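Local coordinates for protein replicative DNA helicase DnaB, 1st part (Mycobacterium tuberculosis, PDB 2R5U) that forms the N-terminal domain of the hexameric replicative helicase, which probably unwinds duplex DNA ahead of the replisome using ATP, at residues Q29-Q35 and D59-H65; I48-L52 and I72-Y76. One frame throughout, in Å; residues are numbered along the deposited sequence.

Contact 1: residues Q29-Q35 and D59-H65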
loop_
_atom_site.group_PDB
_atom_site.type_symbol
_atom_site.label_atom_id
_atom_site.label_comp_id
_atom_site.label_asym_id
_atom_site.label_seq_id
_atom_site.Cartn_x
_atom_site.Cartn_y
_atom_site.Cartn_z
ATOM N N GLN B 29 5.021 -25.989 -24.934
ATOM C CA GLN B 29 5.529 -24.835 -25.697
ATOM C C GLN B 29 6.164 -25.270 -27.015
ATOM O O GLN B 29 6.547 -26.426 -27.177
ATOM C CB GLN B 29 6.553 -24.047 -24.855
ATOM C CG GLN B 29 7.848 -24.837 -24.558
ATOM C CD GLN B 29 8.781 -24.133 -23.601
ATOM O OE1 GLN B 29 9.732 -23.476 -24.020
ATOM N NE2 GLN B 29 8.522 -24.267 -22.308
ATOM N N ASP B 30 6.284 -24.343 -27.962
ATOM C CA ASP B 30 7.111 -24.572 -29.151
ATOM C C ASP B 30 7.747 -23.239 -29.529
ATOM O O ASP B 30 7.119 -22.424 -30.212
ATOM C CB ASP B 30 6.302 -25.168 -30.316
ATOM C CG ASP B 30 7.190 -25.702 -31.451
ATOM O OD1 ASP B 30 8.250 -25.115 -31.739
ATOM O OD2 ASP B 30 6.828 -26.720 -32.076
ATOM N N LEU B 31 8.963 -23.006 -29.031
ATOM C CA LEU B 31 9.674 -21.757 -29.283
ATOM C C LEU B 31 9.991 -21.554 -30.759
ATOM O O LEU B 31 9.908 -20.434 -31.244
ATOM C CB LEU B 31 10.949 -21.648 -28.434
ATOM C CG LEU B 31 11.012 -20.816 -27.140
ATOM C CD1 LEU B 31 11.236 -19.376 -27.466
ATOM C CD2 LEU B 31 9.771 -20.951 -26.260
ATOM N N ALA B 32 10.349 -22.627 -31.462
ATOM C CA ALA B 32 10.637 -22.554 -32.878
ATOM C C ALA B 32 9.394 -22.073 -33.630
ATOM O O ALA B 32 9.490 -21.203 -34.487
ATOM C CB ALA B 32 11.087 -23.909 -33.407
ATOM N N ALA B 33 8.234 -22.656 -33.314
ATOM C CA ALA B 33 6.986 -22.256 -33.981
ATOM C C ALA B 33 6.593 -20.798 -33.648
ATOM O O ALA B 33 6.086 -20.071 -34.513
ATOM C CB ALA B 33 5.873 -23.231 -33.684
ATOM N N GLU B 34 6.866 -20.357 -32.419
ATOM C CA GLU B 34 6.652 -18.937 -32.060
ATOM C C GLU B 34 7.487 -17.989 -32.930
ATOM O O GLU B 34 7.007 -16.934 -33.352
ATOM C CB GLU B 34 6.960 -18.656 -30.583
ATOM C CG GLU B 34 5.956 -19.320 -29.607
ATOM C CD GLU B 34 6.127 -18.965 -28.136
ATOM O OE1 GLU B 34 6.899 -18.047 -27.763
ATOM O OE2 GLU B 34 5.422 -19.617 -27.327
ATOM N N GLN B 35 8.749 -18.344 -33.125
ATOM C CA GLN B 35 9.678 -17.547 -33.948
ATOM C C GLN B 35 9.188 -17.446 -35.384
ATOM O O GLN B 35 9.125 -16.360 -35.934
ATOM C CB GLN B 35 11.096 -18.133 -33.872
ATOM C CG GLN B 35 11.776 -17.914 -32.526
ATOM C CD GLN B 35 13.038 -18.749 -32.353
ATOM O OE1 GLN B 35 13.263 -19.735 -33.059
ATOM N NE2 GLN B 35 13.848 -18.374 -31.395
ATOM N N ASP B 59 -1.017 -16.169 -25.683
ATOM C CA ASP B 59 -0.685 -17.482 -26.269
ATOM C C ASP B 59 0.823 -17.794 -26.402
ATOM O O ASP B 59 1.234 -18.961 -26.497
ATOM C CB ASP B 59 -1.408 -17.670 -27.605
ATOM C CG ASP B 59 -2.880 -18.107 -27.440
ATOM O OD1 ASP B 59 -3.322 -18.429 -26.310
ATOM O OD2 ASP B 59 -3.597 -18.130 -28.458
ATOM N N PHE B 60 1.649 -16.762 -26.384
ATOM C CA PHE B 60 3.090 -16.970 -26.507
ATOM C C PHE B 60 3.664 -17.311 -25.138
ATOM O O PHE B 60 3.367 -16.627 -24.173
ATOM C CB PHE B 60 3.755 -15.722 -27.084
ATOM C CG PHE B 60 3.499 -15.552 -28.553
ATOM C CD1 PHE B 60 2.334 -14.940 -28.995
ATOM C CD2 PHE B 60 4.389 -16.077 -29.492
ATOM C CE1 PHE B 60 2.075 -14.804 -30.369
ATOM C CE2 PHE B 60 4.140 -15.950 -30.862
ATOM C CZ PHE B 60 2.978 -15.297 -31.291
ATOM N N TYR B 61 4.447 -18.381 -25.063
ATOM C CA TYR B 61 5.125 -18.738 -23.817
ATOM C C TYR B 61 6.191 -17.714 -23.451
ATOM O O TYR B 61 6.264 -17.261 -22.307
ATOM C CB TYR B 61 5.757 -20.137 -23.883
ATOM C CG TYR B 61 6.469 -20.491 -22.585
ATOM C CD1 TYR B 61 7.851 -20.640 -22.544
ATOM C CD2 TYR B 61 5.753 -20.613 -21.380
ATOM C CE1 TYR B 61 8.509 -20.944 -21.337
ATOM C CE2 TYR B 61 6.394 -20.904 -20.170
ATOM C CZ TYR B 61 7.770 -21.070 -20.158
ATOM O OH TYR B 61 8.410 -21.364 -18.970
ATOM N N ARG B 62 7.033 -17.357 -24.417
ATOM C CA ARG B 62 8.125 -16.417 -24.145
ATOM C C ARG B 62 7.617 -14.969 -24.110
ATOM O O ARG B 62 7.012 -14.519 -25.083
ATOM C CB ARG B 62 9.211 -16.568 -25.207
ATOM C CG ARG B 62 10.597 -16.263 -24.689
ATOM C CD ARG B 62 11.569 -16.147 -25.818
ATOM N NE ARG B 62 12.222 -14.839 -25.887
ATOM C CZ ARG B 62 13.393 -14.551 -25.317
ATOM N NH1 ARG B 62 13.922 -13.340 -25.458
ATOM N NH2 ARG B 62 14.043 -15.477 -24.610
ATOM N N PRO B 63 7.847 -14.247 -22.994
ATOM C CA PRO B 63 7.449 -12.834 -22.857
ATOM C C PRO B 63 7.922 -11.902 -24.004
ATOM O O PRO B 63 7.139 -11.086 -24.477
ATOM C CB PRO B 63 8.083 -12.422 -21.520
ATOM C CG PRO B 63 8.173 -13.691 -20.749
ATOM C CD PRO B 63 8.479 -14.750 -21.752
ATOM N N ALA B 64 9.172 -12.033 -24.449
ATOM C CA ALA B 64 9.658 -11.253 -25.592
ATOM C C ALA B 64 8.784 -11.449 -26.844
ATOM O O ALA B 64 8.516 -10.490 -27.560
ATOM C CB ALA B 64 11.120 -11.592 -25.907
ATOM N N HIS B 65 8.349 -12.686 -27.080
ATOM C CA HIS B 65 7.500 -13.016 -28.205
ATOM C C HIS B 65 6.108 -12.402 -28.080
ATOM O O HIS B 65 5.588 -11.898 -29.058
ATOM C CB HIS B 65 7.412 -14.525 -28.437
ATOM C CG HIS B 65 8.719 -15.156 -28.790
ATOM N ND1 HIS B 65 8.894 -16.517 -28.842
ATOM C CD2 HIS B 65 9.914 -14.607 -29.120
ATOM C CE1 HIS B 65 10.136 -16.788 -29.203
ATOM N NE2 HIS B 65 10.777 -15.645 -29.373
#

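Contact 2: residues I48-L52 and I72-Y76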
loop_
_atom_site.group_PDB
_atom_site.type_symbol
_atom_site.label_atom_id
_atom_site.label_comp_id
_atom_site.label_asym_id
_atom_site.label_seq_id
_atom_site.Cartn_x
_atom_site.Cartn_y
_atom_site.Cartn_z
ATOM N N ILE B 48 -0.429 -11.844 -40.928
ATOM C CA ILE B 48 -1.020 -11.348 -39.676
ATOM C C ILE B 48 -2.491 -11.802 -39.590
ATOM O O ILE B 48 -2.913 -12.344 -38.575
ATOM C CB ILE B 48 -0.949 -9.809 -39.544
ATOM C CG1 ILE B 48 0.512 -9.307 -39.613
ATOM C CG2 ILE B 48 -1.617 -9.366 -38.230
ATOM C CD1 ILE B 48 0.622 -7.790 -39.699
ATOM N N ALA B 49 -3.256 -11.592 -40.670
ATOM C CA ALA B 49 -4.688 -11.954 -40.687
ATOM C C ALA B 49 -4.889 -13.427 -40.420
ATOM O O ALA B 49 -5.752 -13.807 -39.635
ATOM C CB ALA B 49 -5.340 -11.560 -42.031
ATOM N N ASP B 50 -4.074 -14.260 -41.061
ATOM C CA ASP B 50 -4.108 -15.710 -40.825
ATOM C C ASP B 50 -3.851 -16.112 -39.363
ATOM O O ASP B 50 -4.555 -16.967 -38.800
ATOM C CB ASP B 50 -3.061 -16.376 -41.689
ATOM C CG ASP B 50 -3.657 -17.123 -42.816
ATOM O OD1 ASP B 50 -3.699 -18.374 -42.700
ATOM O OD2 ASP B 50 -4.108 -16.473 -43.793
ATOM N N VAL B 51 -2.836 -15.490 -38.777
ATOM C CA VAL B 51 -2.400 -15.750 -37.413
ATOM C C VAL B 51 -3.487 -15.358 -36.398
ATOM O O VAL B 51 -3.764 -16.100 -35.434
ATOM C CB VAL B 51 -1.037 -15.027 -37.155
ATOM C CG1 VAL B 51 -0.691 -14.989 -35.693
ATOM C CG2 VAL B 51 0.080 -15.732 -37.957
ATOM N N LEU B 52 -4.097 -14.199 -36.636
ATOM C CA LEU B 52 -5.175 -13.683 -35.803
ATOM C C LEU B 52 -6.393 -14.599 -35.700
ATOM O O LEU B 52 -7.060 -14.614 -34.674
ATOM C CB LEU B 52 -5.601 -12.291 -36.266
ATOM C CG LEU B 52 -4.858 -11.156 -35.584
ATOM C CD1 LEU B 52 -5.356 -9.826 -36.117
ATOM C CD2 LEU B 52 -5.156 -11.243 -34.100
ATOM N N ILE B 72 2.891 -5.780 -33.148
ATOM C CA ILE B 72 2.354 -6.004 -34.509
ATOM C C ILE B 72 0.821 -5.798 -34.541
ATOM O O ILE B 72 0.286 -5.101 -35.411
ATOM C CB ILE B 72 2.719 -7.402 -35.048
ATOM C CG1 ILE B 72 4.254 -7.609 -35.086
ATOM C CG2 ILE B 72 2.121 -7.616 -36.433
ATOM C CD1 ILE B 72 4.657 -9.092 -35.382
ATOM N N LEU B 73 0.115 -6.403 -33.594
ATOM C CA LEU B 73 -1.331 -6.254 -33.536
ATOM C C LEU B 73 -1.731 -4.797 -33.312
ATOM O O LEU B 73 -2.726 -4.341 -33.873
ATOM C CB LEU B 73 -1.938 -7.135 -32.446
ATOM C CG LEU B 73 -1.978 -8.652 -32.631
ATOM C CD1 LEU B 73 -3.232 -9.129 -31.917
ATOM C CD2 LEU B 73 -1.967 -9.135 -34.087
ATOM N N ASP B 74 -0.968 -4.075 -32.483
ATOM C CA ASP B 74 -1.205 -2.630 -32.272
ATOM C C ASP B 74 -1.200 -1.849 -33.582
ATOM O O ASP B 74 -2.107 -1.048 -33.848
ATOM C CB ASP B 74 -0.157 -2.021 -31.345
ATOM C CG ASP B 74 -0.742 -1.538 -30.050
ATOM O OD1 ASP B 74 -0.922 -2.373 -29.129
ATOM O OD2 ASP B 74 -1.027 -0.309 -29.960
ATOM N N LEU B 75 -0.164 -2.085 -34.382
ATOM C CA LEU B 75 0.007 -1.452 -35.684
ATOM C C LEU B 75 -1.091 -1.853 -36.669
ATOM O O LEU B 75 -1.699 -1.006 -37.312
ATOM C CB LEU B 75 1.389 -1.786 -36.245
ATOM C CG LEU B 75 2.559 -1.062 -35.549
ATOM C CD1 LEU B 75 3.888 -1.660 -35.971
ATOM C CD2 LEU B 75 2.521 0.423 -35.864
ATOM N N TYR B 76 -1.338 -3.157 -36.761
ATOM C CA TYR B 76 -2.342 -3.709 -37.661
ATOM C C TYR B 76 -3.767 -3.187 -37.354
ATOM O O TYR B 76 -4.525 -2.872 -38.274
ATOM C CB TYR B 76 -2.255 -5.234 -37.602
ATOM C CG TYR B 76 -3.280 -6.019 -38.387
ATOM C CD1 TYR B 76 -3.080 -6.317 -39.739
ATOM C CD2 TYR B 76 -4.402 -6.546 -37.752
ATOM C CE1 TYR B 76 -4.010 -7.087 -40.449
ATOM C CE2 TYR B 76 -5.333 -7.307 -38.442
ATOM C CZ TYR B 76 -5.136 -7.567 -39.783
ATOM O OH TYR B 76 -6.065 -8.333 -40.438
#

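Contact 1: residues Q29-Q35 and D59-H65
The Tyr-61 ring carries the amide of Gln-29 over one face, NE2 standing 3.5 Å from CE1 with amide and ring planes 43° apart, and takes Leu-31 CD2 at its edge; Gln-29 NE2 itself bonds to Pro-27 O. Arg-62 CD covers one face of the His-65 imidazole near the rim, while the Glu-34 carboxylate meets the edge of that ring, turned 73° from it. Phe-60 has Glu-34 O in plane at its edge. Leu-31 CD1 approaches His-65 CE1 obliquely and also touches Arg-62 CD at 3.6 Å. With CG beside the backbone N (chi1 -68°) and the chain extended beyond it, Glu-34 reaches across, its CG meeting the Phe-60 ring obliquely, 3.6 Å from CD2. Its buried carboxylate is gripped at both oxygens: OE2 accepts Tyr-61 N at 2.8 Å on the syn side, somewhat out of plane, and OE1 uses its anti lone pair to accept His-65 ND1 at 2.7 Å, near the imidazole plane, with Arg-62 N a weak third donor. These bonds fix the carboxylate's rotation. Asp-30 caps helix 31-43, OD1 accepting Ala-33 N. The arrangement is a His-carboxylate hydrogen bond joining two helix starts in the all-helical DnaB N-terminal domain.

Contact 2: residues I48-L52 and I72-Y76
Tyr-76 extends its ring toward helix 45-52 because CG lies anti to the backbone N (chi1 176°), and Ile-48 holds CG2 opposite its own backbone N, over one face of that ring, and CG1 beside the N, from where CD1 runs on toward Ile-72. The result is an apolar helix-helix junction of the all-helical DnaB N-terminal domain. The short axes of 48-52 and 72-76 make an angle of 114° and come no closer than 11.7 Å, so the gap is bridged by long side chains rather than by close backbones.

The side chains form one continuous set of contacts. Ile-48 CD1 packs on Ile-72 CG2 at 3.6 Å, the two isoleucines meeting at a slant, and Ile-48 CG2 lies more distantly from Leu-73 CD2. Both isoleucines are buried, and Met-41 of helix 31-43 and Ala-82 touch them as well, which ties this part of the junction to the rest of the domain. Leu-73 also meets Leu-52, the two leucines running past each other in opposite directions, with CD2 of Leu-52 3.6 Å from CD1 of Leu-73. The other branch of Leu-52, CD1, approaches Tyr-76 CE2 at 3.4 Å, obliquely to the ring. Leu-52 therefore spans Leu-73 and Tyr-76 with its two methyls, while Tyr-69, one helical turn before Leu-73, also touches it. At the far end of the tyrosine, OH lies 3.7 Å from Ala-49 CB, so the hydroxyl end reaches the next residue of helix 45-52. No hydrogen bond links the two segments. Ile-48 CG2 makes a CH-pi contact with the Tyr-76 ring, 3.7 Å from its centroid and 14° off the normal.

In the fold
Helix 63-77 takes part in both contacts: its start, with the preceding loop, belongs to contact 1, and its later turns belong to contact 2. The partners, helices 31-43 and 45-52, follow one another in the chain, so the two contacts alternate along the sequence and place both helices against the same third one. Their centres are about 16 Å apart and their nearest atoms about 6 Å, without touching. Tyr-69 lies between them on helix 63-77, meeting the Phe-60 ring and touching Val-51 and Leu-52. Helix 31-43 also reaches both, through Leu-38 on Phe-60 and His-65 and Met-41 on Ile-48 and Ile-72. No other subunit of the hexamer touches either one.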